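G/U mismatch-specific DNA glycosylase (PDB 2C2Q) belongs to the uracil-DNA glycosylase superfamily and is a mismatch-specific uracil-DNA glycosylase with an alpha/beta fold built round a mixed sheet. Local coordinates at residues Glu153-Pro158 with Trp173-Asp178. The protein carries 1 engineered substitution. Numbering follows the deposited sequence.
Sequences ELWVLP and WQALGD
Trp155 and Leu157 of 153-158, a strand running out into a loop, reach across to one side of the helical segment 173-178; CA atoms lie 8.1 Å apart at Trp155 and Leu176, closing to 6.6 Å at Leu157 and Trp173. At the loop end the Trp173 indole sends its NE1 to Pro158 O, 2.9 Å away, in the carbonyl plane and on a lone pair, so this buried N-H is satisfied by backbone. Leu157 covers one face of the same ring: its CD1 stands 3.5 Å from the centroid of the six-membered ring, a CH-pi contact almost on the normal, while Pro158 CD packs by NE1. The second indole, Trp155, also has a leucine methyl over one face, but its N-H turns to its own strand. Leu176 has CG anti to its backbone N (chi1 -180°), and chi2 of 58° places CD1 over the Trp155 face, 4.0 Å from the six-membered centroid; Ala175 CB meets the ring edge in plane. At the other end of that ring, Trp155 NE1 makes a nearly straight 2.9 Å bond to Glu153 OE2; the other carboxylate oxygen, OE1, forms a salt bridge with Arg179. The contact thus seats helix 171-188 against the sheet, where strand 153-156 pairs with strand 117-120, whose Ala119 touches both Trp155 and Leu176.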
ATOM      1  N   GLU A 153       0.084   7.780 -10.454  1.00 22.25           N
ATOM      2  CA  GLU A 153       1.251   8.348  -9.763  1.00 21.72           C
ATOM      3  C   GLU A 153       1.782   7.325  -8.764  1.00 21.20           C
ATOM      4  O   GLU A 153       1.033   6.485  -8.260  1.00 19.26           O
ATOM      5  CB  GLU A 153       0.792   9.502  -8.898  1.00 22.85           C
ATOM      6  CG  GLU A 153       0.297  10.775  -9.518  1.00 27.42           C
ATOM      7  CD  GLU A 153      -0.242  11.696  -8.409  1.00 25.52           C
ATOM      8  OE1 GLU A 153      -1.380  12.116  -8.535  1.00 28.62           O
ATOM      9  OE2 GLU A 153       0.469  12.022  -7.373  1.00 30.76           O
ATOM     10  N   LEU A 154       3.066   7.447  -8.416  1.00 20.23           N
ATOM     11  CA  LEU A 154       3.716   6.419  -7.567  1.00 21.45           C
ATOM     12  C   LEU A 154       4.360   7.156  -6.399  1.00 21.98           C
ATOM     13  O   LEU A 154       5.006   8.205  -6.573  1.00 22.25           O
ATOM     14  CB  LEU A 154       4.741   5.696  -8.400  1.00 22.17           C
ATOM     15  CG  LEU A 154       5.355   4.318  -8.131  1.00 28.03           C
ATOM     16  CD1 LEU A 154       5.996   3.941  -9.431  1.00 32.13           C
ATOM     17  CD2 LEU A 154       6.377   4.325  -6.982  1.00 34.07           C
ATOM     18  N   TRP A 155       4.185   6.630  -5.189  1.00 20.95           N
ATOM     19  CA  TRP A 155       4.602   7.346  -3.991  1.00 18.87           C
ATOM     20  C   TRP A 155       5.318   6.329  -3.134  1.00 19.34           C
ATOM     21  O   TRP A 155       5.052   5.112  -3.226  1.00 17.91           O
ATOM     22  CB  TRP A 155       3.383   7.876  -3.198  1.00 20.90           C
ATOM     23  CG  TRP A 155       2.782   9.200  -3.733  1.00 19.95           C
ATOM     24  CD1 TRP A 155       2.281   9.443  -4.984  1.00 21.55           C
ATOM     25  CD2 TRP A 155       2.629  10.424  -3.003  1.00 22.75           C
ATOM     26  NE1 TRP A 155       1.794  10.731  -5.076  1.00 21.88           N
ATOM     27  CE2 TRP A 155       2.015  11.370  -3.882  1.00 22.34           C
ATOM     28  CE3 TRP A 155       2.959  10.833  -1.697  1.00 23.87           C
ATOM     29  CZ2 TRP A 155       1.723  12.696  -3.487  1.00 22.88           C
ATOM     30  CZ3 TRP A 155       2.658  12.153  -1.302  1.00 23.01           C
ATOM     31  CH2 TRP A 155       2.072  13.078  -2.221  1.00 22.65           C
ATOM     32  N   VAL A 156       6.217   6.842  -2.288  1.00 18.38           N
ATOM     33  CA  VAL A 156       6.958   5.977  -1.355  1.00 18.95           C
ATOM     34  C   VAL A 156       6.812   6.599   0.009  1.00 18.73           C
ATOM     35  O   VAL A 156       6.949   7.829   0.160  1.00 18.59           O
ATOM     36  CB  VAL A 156       8.435   5.797  -1.773  1.00 19.42           C
ATOM     37  CG1 VAL A 156       9.230   5.020  -0.702  1.00 20.37           C
ATOM     38  CG2 VAL A 156       8.568   5.046  -3.132  1.00 19.20           C
ATOM     39  N   LEU A 157       6.431   5.788   1.008  1.00 16.73           N
ATOM     40  CA  LEU A 157       6.081   6.349   2.295  1.00 14.98           C
ATOM     41  C   LEU A 157       6.936   5.756   3.388  1.00 15.67           C
ATOM     42  O   LEU A 157       7.388   4.643   3.233  1.00 17.23           O
ATOM     43  CB  LEU A 157       4.603   6.126   2.653  1.00 16.11           C
ATOM     44  CG  LEU A 157       3.599   6.613   1.582  1.00 15.70           C
ATOM     45  CD1 LEU A 157       2.167   6.012   1.920  1.00 16.86           C
ATOM     46  CD2 LEU A 157       3.519   8.088   1.542  1.00 17.58           C
ATOM     47  N   PRO A 158       7.180   6.517   4.474  1.00 17.33           N
ATOM     48  CA  PRO A 158       7.937   5.980   5.631  1.00 17.74           C
ATOM     49  C   PRO A 158       7.149   4.850   6.256  1.00 17.17           C
ATOM     50  O   PRO A 158       5.955   4.998   6.507  1.00 16.84           O
ATOM     51  CB  PRO A 158       8.031   7.186   6.594  1.00 19.53           C
ATOM     52  CG  PRO A 158       7.905   8.422   5.682  1.00 20.32           C
ATOM     53  CD  PRO A 158       6.798   7.932   4.689  1.00 17.44           C
ATOM     54  N   TRP A 173       2.970  11.133   4.294  1.00 19.17           N
ATOM     55  CA  TRP A 173       1.611  10.627   4.511  1.00 19.89           C
ATOM     56  C   TRP A 173       0.564  11.787   4.484  1.00 20.31           C
ATOM     57  O   TRP A 173      -0.549  11.651   4.007  1.00 20.22           O
ATOM     58  CB  TRP A 173       1.506   9.886   5.870  1.00 18.46           C
ATOM     59  CG  TRP A 173       2.222   8.595   5.900  1.00 19.81           C
ATOM     60  CD1 TRP A 173       3.544   8.363   6.211  1.00 20.36           C
ATOM     61  CD2 TRP A 173       1.650   7.309   5.591  1.00 19.78           C
ATOM     62  NE1 TRP A 173       3.841   7.014   6.097  1.00 19.79           N
ATOM     63  CE2 TRP A 173       2.693   6.334   5.755  1.00 21.90           C
ATOM     64  CE3 TRP A 173       0.351   6.874   5.228  1.00 20.95           C
ATOM     65  CZ2 TRP A 173       2.500   4.955   5.498  1.00 21.49           C
ATOM     66  CZ3 TRP A 173       0.153   5.465   4.983  1.00 19.01           C
ATOM     67  CH2 TRP A 173       1.219   4.543   5.140  1.00 19.29           C
ATOM     68  N   GLN A 174       0.900  12.930   5.092  1.00 21.10           N
ATOM     69  CA  GLN A 174      -0.031  14.020   5.056  1.00 20.59           C
ATOM     70  C   GLN A 174      -0.129  14.598   3.638  1.00 20.34           C
ATOM     71  O   GLN A 174      -1.233  14.988   3.203  1.00 22.10           O
ATOM     72  CB  GLN A 174       0.429  15.133   6.010  1.00 20.73           C
ATOM     73  CG  GLN A 174      -0.555  16.256   6.044  1.00 23.16           C
ATOM     74  CD  GLN A 174      -1.860  15.915   6.686  1.00 27.43           C
ATOM     75  OE1 GLN A 174      -1.921  15.452   7.832  1.00 27.40           O
ATOM     76  NE2 GLN A 174      -2.940  16.155   5.953  1.00 31.97           N
ATOM     77  N   ALA A 175       0.996  14.663   2.926  1.00 20.23           N
ATOM     78  CA  ALA A 175       1.015  15.166   1.538  1.00 21.06           C
ATOM     79  C   ALA A 175       0.153  14.251   0.642  1.00 21.08           C
ATOM     80  O   ALA A 175      -0.492  14.687  -0.342  1.00 20.37           O
ATOM     81  CB  ALA A 175       2.431  15.220   1.008  1.00 21.53           C
ATOM     82  N   LEU A 176       0.219  12.967   0.958  1.00 20.81           N
ATOM     83  CA  LEU A 176      -0.569  11.990   0.226  1.00 19.11           C
ATOM     84  C   LEU A 176      -2.023  12.223   0.506  1.00 20.01           C
ATOM     85  O   LEU A 176      -2.844  12.263  -0.454  1.00 20.28           O
ATOM     86  CB  LEU A 176      -0.130  10.551   0.608  1.00 18.69           C
ATOM     87  CG  LEU A 176      -0.916   9.479  -0.133  1.00 17.73           C
ATOM     88  CD1 LEU A 176      -0.811   9.592  -1.638  1.00 17.40           C
ATOM     89  CD2 LEU A 176      -0.442   8.100   0.361  1.00 18.07           C
ATOM     90  N   GLY A 177      -2.363  12.381   1.786  1.00 19.63           N
ATOM     91  CA  GLY A 177      -3.730  12.687   2.247  1.00 21.51           C
ATOM     92  C   GLY A 177      -4.300  13.907   1.493  1.00 22.51           C
ATOM     93  O   GLY A 177      -5.465  13.917   1.062  1.00 23.34           O
ATOM     94  N   ASP A 178      -3.470  14.915   1.354  1.00 24.06           N
ATOM     95  CA  ASP A 178      -3.859  16.183   0.718  1.00 25.47           C
ATOM     96  C   ASP A 178      -4.096  15.952  -0.752  1.00 25.73           C
ATOM     97  O   ASP A 178      -5.064  16.497  -1.320  1.00 27.49           O
ATOM     98  CB  ASP A 178      -2.677  17.126   0.818  1.00 25.80           C
ATOM     99  CG  ASP A 178      -2.522  17.707   2.204  1.00 26.71           C
ATOM    100  OD1 ASP A 178      -3.427  17.535   3.094  1.00 27.72           O
ATOM    101  OD2 ASP A 178      -1.512  18.365   2.454  1.00 30.58           O
TER